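Local coordinates for ABC transporter, substrate binding protein (Mannopine) (Agrobacterium fabrum, PDB 5L9S), which probably binds mannopine in the periplasm and delivers it to an ABC transporter for uptake, at residues W188-R200 / Q208-Y222. Sequence-based numbering, arbitrary orientation.
Sequences WWRTGDQSVQAFR and QIWLTRAKALKAEGY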
loop_
_atom_site.group_PDB
_atom_site.type_symbol
_atom_site.label_atom_id
_atom_site.label_comp_id
_atom_site.label_asym_id
_atom_site.label_seq_id
_atom_site.Cartn_x
_atom_site.Cartn_y
_atom_site.Cartn_z
ATOM N N TRP A 188 9.780 1.650 18.345
ATOM C CA TRP A 188 9.576 2.587 17.248
ATOM C C TRP A 188 10.324 1.974 16.081
ATOM O O TRP A 188 11.496 2.288 15.852
ATOM C CB TRP A 188 10.134 3.964 17.597
ATOM C CG TRP A 188 9.336 4.721 18.609
ATOM C CD1 TRP A 188 9.704 5.002 19.889
ATOM C CD2 TRP A 188 8.063 5.365 18.401
ATOM N NE1 TRP A 188 8.734 5.763 20.502
ATOM C CE2 TRP A 188 7.729 6.022 19.603
ATOM C CE3 TRP A 188 7.194 5.481 17.303
ATOM C CZ2 TRP A 188 6.538 6.742 19.759
ATOM C CZ3 TRP A 188 6.030 6.222 17.450
ATOM C CH2 TRP A 188 5.705 6.829 18.670
ATOM N N TRP A 189 9.684 1.017 15.408
ATOM C CA TRP A 189 10.306 0.268 14.310
ATOM C C TRP A 189 10.506 1.086 13.017
ATOM O O TRP A 189 9.592 1.737 12.514
ATOM C CB TRP A 189 9.564 -1.054 14.023
ATOM C CG TRP A 189 8.142 -0.939 13.526
ATOM C CD1 TRP A 189 7.011 -0.996 14.284
ATOM C CD2 TRP A 189 7.705 -0.933 12.157
ATOM N NE1 TRP A 189 5.901 -1.004 13.482
ATOM C CE2 TRP A 189 6.295 -0.948 12.170
ATOM C CE3 TRP A 189 8.369 -0.862 10.913
ATOM C CZ2 TRP A 189 5.532 -0.895 10.992
ATOM C CZ3 TRP A 189 7.612 -0.830 9.751
ATOM C CH2 TRP A 189 6.211 -0.839 9.798
ATOM N N ARG A 190 11.713 1.012 12.459
ATOM C CA ARG A 190 12.020 1.718 11.219
ATOM C C ARG A 190 11.903 0.762 10.023
ATOM O O ARG A 190 11.518 1.180 8.925
ATOM C CB ARG A 190 13.387 2.413 11.307
ATOM C CG ARG A 190 13.573 3.482 10.243
ATOM C CD ARG A 190 14.415 4.664 10.686
ATOM N NE ARG A 190 13.809 5.928 10.259
ATOM C CZ ARG A 190 13.779 6.378 9.004
ATOM N NH1 ARG A 190 14.326 5.671 8.021
ATOM N NH2 ARG A 190 13.198 7.535 8.724
ATOM N N THR A 191 12.156 -0.534 10.282
ATOM C CA THR A 191 12.134 -1.646 9.322
ATOM C C THR A 191 11.097 -2.707 9.736
ATOM O O THR A 191 10.795 -2.847 10.924
ATOM C CB THR A 191 13.573 -2.256 9.326
ATOM O OG1 THR A 191 14.512 -1.256 8.938
ATOM C CG2 THR A 191 13.747 -3.439 8.420
ATOM N N GLY A 192 10.629 -3.485 8.756
ATOM C CA GLY A 192 9.753 -4.629 8.979
ATOM C C GLY A 192 10.445 -5.679 9.828
ATOM O O GLY A 192 9.824 -6.263 10.724
ATOM N N ASP A 193 11.769 -5.863 9.612
ATOM C CA ASP A 193 12.588 -6.802 10.385
ATOM C C ASP A 193 12.571 -6.488 11.877
ATOM O O ASP A 193 12.402 -7.412 12.667
ATOM C CB ASP A 193 14.030 -6.887 9.849
ATOM C CG ASP A 193 14.147 -7.476 8.449
ATOM O OD1 ASP A 193 13.686 -8.629 8.247
ATOM O OD2 ASP A 193 14.759 -6.812 7.568
ATOM N N GLN A 194 12.675 -5.189 12.246
ATOM C CA GLN A 194 12.669 -4.710 13.636
ATOM C C GLN A 194 11.353 -5.019 14.352
ATOM O O GLN A 194 11.384 -5.485 15.496
ATOM C CB GLN A 194 12.988 -3.210 13.710
ATOM C CG GLN A 194 14.383 -2.872 13.199
ATOM C CD GLN A 194 14.761 -1.448 13.467
ATOM O OE1 GLN A 194 15.621 -1.157 14.295
ATOM N NE2 GLN A 194 14.178 -0.535 12.734
ATOM N N SER A 195 10.198 -4.795 13.663
ATOM C CA SER A 195 8.855 -5.063 14.196
ATOM C C SER A 195 8.602 -6.571 14.347
ATOM O O SER A 195 7.835 -6.993 15.206
ATOM C CB SER A 195 7.799 -4.424 13.310
ATOM O OG SER A 195 7.873 -4.912 11.983
ATOM N N VAL A 196 9.283 -7.375 13.528
ATOM C CA VAL A 196 9.234 -8.836 13.525
ATOM C C VAL A 196 10.140 -9.355 14.660
ATOM O O VAL A 196 9.702 -10.217 15.428
ATOM C CB VAL A 196 9.591 -9.357 12.103
ATOM C CG1 VAL A 196 10.205 -10.733 12.116
ATOM C CG2 VAL A 196 8.379 -9.342 11.203
ATOM N N GLN A 197 11.376 -8.800 14.798
ATOM C CA GLN A 197 12.322 -9.176 15.860
ATOM C C GLN A 197 11.703 -8.831 17.229
ATOM O O GLN A 197 11.703 -9.657 18.139
ATOM C CB GLN A 197 13.673 -8.442 15.729
ATOM C CG GLN A 197 14.468 -8.589 14.411
ATOM C CD GLN A 197 15.055 -9.946 14.061
ATOM O OE1 GLN A 197 15.289 -10.244 12.876
ATOM N NE2 GLN A 197 15.368 -10.777 15.061
ATOM N N ALA A 198 11.177 -7.599 17.357
ATOM C CA ALA A 198 10.573 -7.072 18.577
ATOM C C ALA A 198 9.408 -7.943 19.045
ATOM O O ALA A 198 9.255 -8.148 20.246
ATOM C CB ALA A 198 10.115 -5.638 18.356
ATOM N N PHE A 199 8.608 -8.475 18.102
ATOM C CA PHE A 199 7.518 -9.357 18.451
ATOM C C PHE A 199 8.051 -10.724 18.923
ATOM O O PHE A 199 7.555 -11.232 19.935
ATOM C CB PHE A 199 6.515 -9.503 17.291
ATOM C CG PHE A 199 5.222 -10.153 17.736
ATOM C CD1 PHE A 199 5.086 -11.553 17.753
ATOM C CD2 PHE A 199 4.144 -9.378 18.157
ATOM C CE1 PHE A 199 3.901 -12.152 18.186
ATOM C CE2 PHE A 199 2.953 -9.981 18.581
ATOM C CZ PHE A 199 2.845 -11.361 18.596
ATOM N N ARG A 200 9.056 -11.303 18.209
ATOM C CA ARG A 200 9.704 -12.577 18.549
ATOM C C ARG A 200 10.278 -12.531 19.955
ATOM O O ARG A 200 10.176 -13.514 20.679
ATOM C CB ARG A 200 10.850 -12.893 17.573
ATOM C CG ARG A 200 10.430 -13.253 16.181
ATOM C CD ARG A 200 11.644 -13.618 15.395
ATOM N NE ARG A 200 11.270 -13.931 14.039
ATOM C CZ ARG A 200 11.932 -13.512 12.971
ATOM N NH1 ARG A 200 11.537 -13.877 11.761
ATOM N NH2 ARG A 200 12.964 -12.683 13.100
ATOM N N GLN A 208 1.135 -1.257 15.523
ATOM C CA GLN A 208 0.744 -0.938 14.165
ATOM C C GLN A 208 1.894 -1.479 13.315
ATOM O O GLN A 208 3.017 -0.966 13.391
ATOM C CB GLN A 208 0.560 0.573 13.973
ATOM C CG GLN A 208 0.360 0.965 12.521
ATOM C CD GLN A 208 0.120 2.442 12.359
ATOM O OE1 GLN A 208 -0.996 2.936 12.472
ATOM N NE2 GLN A 208 1.136 3.177 12.023
ATOM N N ILE A 209 1.645 -2.588 12.605
ATOM C CA ILE A 209 2.666 -3.224 11.759
ATOM C C ILE A 209 2.106 -3.523 10.363
ATOM O O ILE A 209 0.929 -3.271 10.125
ATOM C CB ILE A 209 3.337 -4.452 12.434
ATOM C CG1 ILE A 209 2.397 -5.656 12.518
ATOM C CG2 ILE A 209 3.942 -4.084 13.814
ATOM C CD1 ILE A 209 3.082 -6.971 12.959
ATOM N N TRP A 210 2.944 -4.008 9.435
ATOM C CA TRP A 210 2.462 -4.367 8.102
ATOM C C TRP A 210 1.832 -5.763 8.161
ATOM O O TRP A 210 2.397 -6.667 8.789
ATOM C CB TRP A 210 3.604 -4.385 7.064
ATOM C CG TRP A 210 4.273 -3.073 6.752
ATOM C CD1 TRP A 210 3.670 -1.865 6.529
ATOM C CD2 TRP A 210 5.679 -2.869 6.520
ATOM N NE1 TRP A 210 4.625 -0.898 6.286
ATOM C CE2 TRP A 210 5.865 -1.492 6.253
ATOM C CE3 TRP A 210 6.810 -3.710 6.561
ATOM C CZ2 TRP A 210 7.125 -0.947 5.980
ATOM C CZ3 TRP A 210 8.061 -3.170 6.273
ATOM C CH2 TRP A 210 8.213 -1.802 6.012
ATOM N N LEU A 211 0.686 -5.959 7.475
ATOM C CA LEU A 211 0.039 -7.272 7.366
ATOM C C LEU A 211 1.004 -8.361 6.861
ATOM O O LEU A 211 0.957 -9.477 7.361
ATOM C CB LEU A 211 -1.222 -7.217 6.497
ATOM C CG LEU A 211 -2.093 -8.492 6.404
ATOM C CD1 LEU A 211 -2.377 -9.093 7.775
ATOM C CD2 LEU A 211 -3.368 -8.209 5.672
ATOM N N THR A 212 1.897 -8.018 5.935
ATOM C CA THR A 212 2.927 -8.912 5.380
ATOM C C THR A 212 3.808 -9.517 6.488
ATOM O O THR A 212 4.048 -10.733 6.492
ATOM C CB THR A 212 3.727 -8.154 4.298
ATOM O OG1 THR A 212 2.872 -8.012 3.168
ATOM C CG2 THR A 212 5.001 -8.873 3.859
ATOM N N ARG A 213 4.264 -8.663 7.421
ATOM C CA ARG A 213 5.112 -9.074 8.541
ATOM C C ARG A 213 4.313 -9.820 9.633
ATOM O O ARG A 213 4.865 -10.717 10.254
ATOM C CB ARG A 213 5.939 -7.891 9.115
ATOM C CG ARG A 213 6.747 -7.055 8.105
ATOM C CD ARG A 213 7.461 -7.846 7.014
ATOM N NE ARG A 213 8.813 -8.271 7.394
ATOM C CZ ARG A 213 9.945 -7.745 6.928
ATOM N NH1 ARG A 213 11.111 -8.230 7.311
ATOM N NH2 ARG A 213 9.910 -6.783 6.015
ATOM N N ALA A 214 3.014 -9.486 9.829
ATOM C CA ALA A 214 2.132 -10.170 10.774
ATOM C C ALA A 214 1.847 -11.585 10.283
ATOM O O ALA A 214 1.852 -12.515 11.080
ATOM C CB ALA A 214 0.841 -9.390 10.941
ATOM N N LYS A 215 1.619 -11.745 8.967
ATOM C CA LYS A 215 1.394 -13.016 8.264
ATOM C C LYS A 215 2.570 -13.941 8.447
ATOM O O LYS A 215 2.369 -15.129 8.702
ATOM C CB LYS A 215 1.253 -12.755 6.764
ATOM C CG LYS A 215 -0.151 -12.762 6.251
ATOM C CD LYS A 215 -0.139 -12.935 4.732
ATOM C CE LYS A 215 -1.355 -12.341 4.068
ATOM N NZ LYS A 215 -1.373 -10.850 4.047
ATOM N N ALA A 216 3.800 -13.400 8.286
ATOM C CA ALA A 216 5.079 -14.124 8.419
ATOM C C ALA A 216 5.261 -14.636 9.833
ATOM O O ALA A 216 5.659 -15.783 9.986
ATOM C CB ALA A 216 6.245 -13.236 8.019
ATOM N N LEU A 217 4.878 -13.840 10.862
ATOM C CA LEU A 217 4.953 -14.246 12.272
ATOM C C LEU A 217 3.996 -15.389 12.588
ATOM O O LEU A 217 4.383 -16.306 13.325
ATOM C CB LEU A 217 4.721 -13.062 13.231
ATOM C CG LEU A 217 5.897 -12.081 13.390
ATOM C CD1 LEU A 217 5.399 -10.674 13.774
ATOM C CD2 LEU A 217 6.935 -12.618 14.393
ATOM N N LYS A 218 2.753 -15.344 12.040
ATOM C CA LYS A 218 1.723 -16.370 12.221
ATOM C C LYS A 218 2.183 -17.663 11.573
ATOM O O LYS A 218 1.974 -18.729 12.143
ATOM C CB LYS A 218 0.363 -15.932 11.630
ATOM C CG LYS A 218 -0.833 -16.772 12.128
ATOM C CD LYS A 218 -2.176 -16.180 11.755
ATOM C CE LYS A 218 -3.264 -16.521 12.744
ATOM N NZ LYS A 218 -4.242 -15.407 12.892
ATOM N N ALA A 219 2.822 -17.565 10.392
ATOM C CA ALA A 219 3.364 -18.696 9.626
ATOM C C ALA A 219 4.556 -19.337 10.354
ATOM O O ALA A 219 4.783 -20.532 10.183
ATOM C CB ALA A 219 3.773 -18.228 8.235
ATOM N N GLU A 220 5.300 -18.549 11.184
ATOM C CA GLU A 220 6.439 -19.021 12.012
ATOM C C GLU A 220 5.938 -19.702 13.288
ATOM O O GLU A 220 6.727 -20.318 14.005
ATOM C CB GLU A 220 7.403 -17.881 12.359
ATOM C CG GLU A 220 8.291 -17.433 11.210
ATOM C CD GLU A 220 9.124 -16.192 11.510
ATOM O OE1 GLU A 220 9.744 -16.130 12.595
ATOM O OE2 GLU A 220 9.142 -15.268 10.665
ATOM N N GLY A 221 4.628 -19.613 13.544
ATOM C CA GLY A 221 3.988 -20.268 14.687
ATOM C C GLY A 221 3.688 -19.358 15.858
ATOM O O GLY A 221 3.230 -19.827 16.895
ATOM N N TYR A 222 3.936 -18.039 15.697
ATOM C CA TYR A 222 3.661 -17.082 16.758
ATOM C C TYR A 222 2.167 -16.819 16.961
ATOM O O TYR A 222 1.370 -16.833 16.026
ATOM C CB TYR A 222 4.444 -15.782 16.579
ATOM C CG TYR A 222 5.930 -15.970 16.780
ATOM C CD1 TYR A 222 6.482 -15.993 18.060
ATOM C CD2 TYR A 222 6.786 -16.136 15.693
ATOM C CE1 TYR A 222 7.854 -16.159 18.251
ATOM C CE2 TYR A 222 8.159 -16.286 15.869
ATOM C CZ TYR A 222 8.690 -16.302 17.151
ATOM O OH TYR A 222 10.047 -16.446 17.343
HETATM O O HOH W 1 12.502 -4.817 5.890
HETATM O O HOH W 2 5.816 -4.044 10.091
#
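Trp189 meets both Gln208 and Trp210. Its NE1 donates to Gln208 O at 2.9 Å, with the acceptor lying in the indole plane. Trp189 CH2 sits over the face of Trp210, 3.6 Å from Trp210 CE2. The two six-membered rings form a T-shaped pair, with planes at 77°. Trp189 CG lies between its own backbone N and carbonyl carbon (chi1 64°), which turns the indole toward Gln208 and Trp210.

Gly192 CA packs 3.5 Å from Trp210 CZ3, and its carbonyl carbon lies over the Arg213 guanidinium. Bends at chi2 and chi3 fold Arg213 back over this first helical turn. There its NH1 forms a salt bridge with Asp193 OD1 at 2.8 Å. Ser195 OG donates to Gly192 O, and a water links this hydroxyl to Trp210 N.

Val196 CG2 rests on Arg213 CB. Further along, Phe199 packs against Leu217 CD1 and meets Tyr222 CB at its ring edge. Arg200 grips Glu220 side-on in a salt bridge. Arg200 NE and NH1 both donate to Glu220 OE1, and NH1 also donates to Glu220 OE2, each at 3.0 Å. Arg200 CG lies 3.4 Å from Tyr222 OH. Gly221 closes helix 211-219 with a Schellman motif.

The axes of helices 192-200 and 211-219 cross at -37° and come within 9.9 Å of each other. Each helix follows a strand, and strands 185-189 and 206-210 both pair in parallel with strand 140-143, an alpha/beta layering characteristic of periplasmic binding protein lobes.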